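Local coordinates for extracellular solute-binding protein, family 5 (Chelativorans sp., PDB 6WM6) that binds EDTA and probably other aminopolycarboxylates in the periplasm, most likely handing them to an ABC transporter for uptake, at residues 61-66 with 189-194. Numbering follows the deposited sequence.
Sequences WNVTSA and FLYPAH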
loop_
_atom_site.group_PDB
_atom_site.type_symbol
_atom_site.label_atom_id
_atom_site.label_comp_id
_atom_site.label_asym_id
_atom_site.label_seq_id
_atom_site.Cartn_x
_atom_site.Cartn_y
_atom_site.Cartn_z
ATOM N N TRP A 61 -5.764 12.818 10.958
ATOM C CA TRP A 61 -4.374 13.170 10.796
ATOM C C TRP A 61 -3.442 12.082 11.303
ATOM O O TRP A 61 -2.225 12.289 11.307
ATOM C CB TRP A 61 -4.069 14.476 11.531
ATOM C CG TRP A 61 -4.744 15.639 10.907
ATOM C CD1 TRP A 61 -6.000 16.100 11.181
ATOM C CD2 TRP A 61 -4.198 16.491 9.901
ATOM N NE1 TRP A 61 -6.272 17.190 10.391
ATOM C CE2 TRP A 61 -5.184 17.445 9.595
ATOM C CE3 TRP A 61 -2.976 16.538 9.221
ATOM C CZ2 TRP A 61 -4.979 18.443 8.641
ATOM C CZ3 TRP A 61 -2.780 17.524 8.283
ATOM C CH2 TRP A 61 -3.776 18.462 7.999
ATOM N N ASN A 62 -3.987 10.933 11.692
ATOM C CA ASN A 62 -3.234 9.855 12.326
ATOM C C ASN A 62 -3.225 8.661 11.380
ATOM O O ASN A 62 -4.159 7.852 11.360
ATOM C CB ASN A 62 -3.881 9.529 13.673
ATOM C CG ASN A 62 -3.208 8.394 14.395
ATOM O OD1 ASN A 62 -2.277 7.743 13.880
ATOM N ND2 ASN A 62 -3.674 8.144 15.634
ATOM N N VAL A 63 -2.150 8.534 10.607
ATOM C CA VAL A 63 -2.089 7.510 9.562
ATOM C C VAL A 63 -2.141 6.107 10.135
ATOM O O VAL A 63 -2.463 5.151 9.415
ATOM C CB VAL A 63 -0.845 7.723 8.677
ATOM C CG1 VAL A 63 0.424 7.281 9.374
ATOM C CG2 VAL A 63 -1.023 7.001 7.343
ATOM N N THR A 64 -1.773 5.934 11.406
ATOM C CA THR A 64 -1.765 4.627 12.043
ATOM C C THR A 64 -3.149 4.186 12.491
ATOM O O THR A 64 -3.327 3.021 12.882
ATOM C CB THR A 64 -0.764 4.530 13.192
ATOM O OG1 THR A 64 -1.259 5.213 14.358
ATOM C CG2 THR A 64 0.591 5.121 12.789
ATOM N N SER A 65 -4.127 5.085 12.497
ATOM C CA SER A 65 -5.474 4.729 12.927
ATOM C C SER A 65 -6.231 4.051 11.800
ATOM O O SER A 65 -5.847 4.129 10.631
ATOM C CB SER A 65 -6.237 5.973 13.401
ATOM O OG SER A 65 -6.591 6.836 12.320
ATOM N N ALA A 66 -7.334 3.393 12.164
ATOM C CA ALA A 66 -8.136 2.713 11.150
ATOM C C ALA A 66 -8.631 3.689 10.090
ATOM O O ALA A 66 -8.567 3.398 8.888
ATOM C CB ALA A 66 -9.311 1.992 11.806
ATOM N N PHE A 189 6.097 5.287 12.566
ATOM C CA PHE A 189 5.403 6.551 12.748
ATOM C C PHE A 189 5.386 6.839 14.238
ATOM O O PHE A 189 4.719 6.124 14.996
ATOM C CB PHE A 189 3.981 6.487 12.200
ATOM C CG PHE A 189 3.917 6.059 10.758
ATOM C CD1 PHE A 189 4.133 6.958 9.745
ATOM C CD2 PHE A 189 3.652 4.739 10.457
ATOM C CE1 PHE A 189 4.099 6.531 8.410
ATOM C CE2 PHE A 189 3.610 4.313 9.120
ATOM C CZ PHE A 189 3.833 5.221 8.121
ATOM N N LEU A 190 6.123 7.851 14.675
ATOM C CA LEU A 190 6.196 8.230 16.077
ATOM C C LEU A 190 5.471 9.552 16.307
ATOM O O LEU A 190 5.540 10.461 15.478
ATOM C CB LEU A 190 7.659 8.360 16.527
ATOM C CG LEU A 190 8.443 7.056 16.547
ATOM C CD1 LEU A 190 9.914 7.323 16.782
ATOM C CD2 LEU A 190 7.892 6.142 17.631
ATOM N N TYR A 191 4.797 9.654 17.455
ATOM C CA TYR A 191 3.984 10.794 17.848
ATOM C C TYR A 191 4.494 11.356 19.168
ATOM O O TYR A 191 5.083 10.635 19.985
ATOM C CB TYR A 191 2.503 10.384 17.925
ATOM C CG TYR A 191 2.020 9.944 16.561
ATOM C CD1 TYR A 191 1.538 10.877 15.647
ATOM C CD2 TYR A 191 2.117 8.623 16.143
ATOM C CE1 TYR A 191 1.140 10.510 14.383
ATOM C CE2 TYR A 191 1.712 8.241 14.862
ATOM C CZ TYR A 191 1.225 9.196 13.994
ATOM O OH TYR A 191 0.846 8.839 12.695
ATOM N N PRO A 192 4.283 12.657 19.423
ATOM C CA PRO A 192 4.872 13.268 20.627
ATOM C C PRO A 192 4.128 12.904 21.910
ATOM O O PRO A 192 3.066 13.475 22.234
ATOM C CB PRO A 192 4.801 14.768 20.323
ATOM C CG PRO A 192 3.613 14.889 19.398
ATOM C CD PRO A 192 3.696 13.663 18.521
ATOM N N ALA A 193 4.721 11.989 22.676
ATOM C CA ALA A 193 4.083 11.489 23.891
ATOM C C ALA A 193 3.843 12.599 24.896
ATOM O O ALA A 193 2.820 12.603 25.582
ATOM C CB ALA A 193 4.945 10.395 24.520
ATOM N N HIS A 194 4.767 13.561 25.002
ATOM C CA HIS A 194 4.614 14.617 25.994
ATOM C C HIS A 194 3.451 15.531 25.676
ATOM O O HIS A 194 2.923 16.177 26.594
ATOM C CB HIS A 194 5.910 15.416 26.145
ATOM C CG HIS A 194 6.256 16.255 24.961
ATOM N ND1 HIS A 194 6.803 15.735 23.805
ATOM C CD2 HIS A 194 6.165 17.591 24.767
ATOM C CE1 HIS A 194 7.009 16.712 22.947
ATOM N NE2 HIS A 194 6.631 17.846 23.503
HETATM O O HOH W 1 -0.060 10.642 10.774
#
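The phenol tip of Y191 and the ring of F189 push against a tight turn, and V63 lays its CG1 over one face of the F189 ring, 3.8 Å from the centroid and 14° off the normal, a CH-pi contact. That methyl occupies the crowded position between backbone N and carbonyl carbon. Next along the turn, T64 swings CG2 beside its own backbone N, placing it 3.7 Å from CB of F189 and also at the edge of the Y191 ring. The Y191 hydroxyl thus ends among V63 CG1, T64 CG2 and the N62 amide; N62 OD1 lies 3.5 Å from Y191 OH, with amide and ring planes 54° apart. The polar link runs through one water in the plane of the Y191 ring: it is 2.8 Å from Y191 OH, donates to the carbonyl O of W61 and accepts from the backbone N of V63.

Behind this shell, N62 to S65 form a type I beta turn. N62 CG stands anti to its backbone N (chi1 178°), which carries OD1 forward to T64 to take the hydroxyl on a lone pair, OG1 to OD1 2.8 Å, plus a weak bond from T64 N. The backbone O of N62 accepts from both S65 N, the bond that closes the turn, and S65 OG. Y206 of helix 202-212 hydrogen-bonds T64 OG1, while L210 of that helix packs on Y191 and N62. V73 and R74 of helix 71-77 touch V63.

N62 OD1 is held by T64 within its turn, and the buried tyrosine hydroxyl has the water as its hydrogen-bonding partner between the two segments. In this family 5 solute-binding protein, the loop before helix 71-77 and the approach to helix 193-196 are thus joined by buried apolar packing and a single solvent bridge.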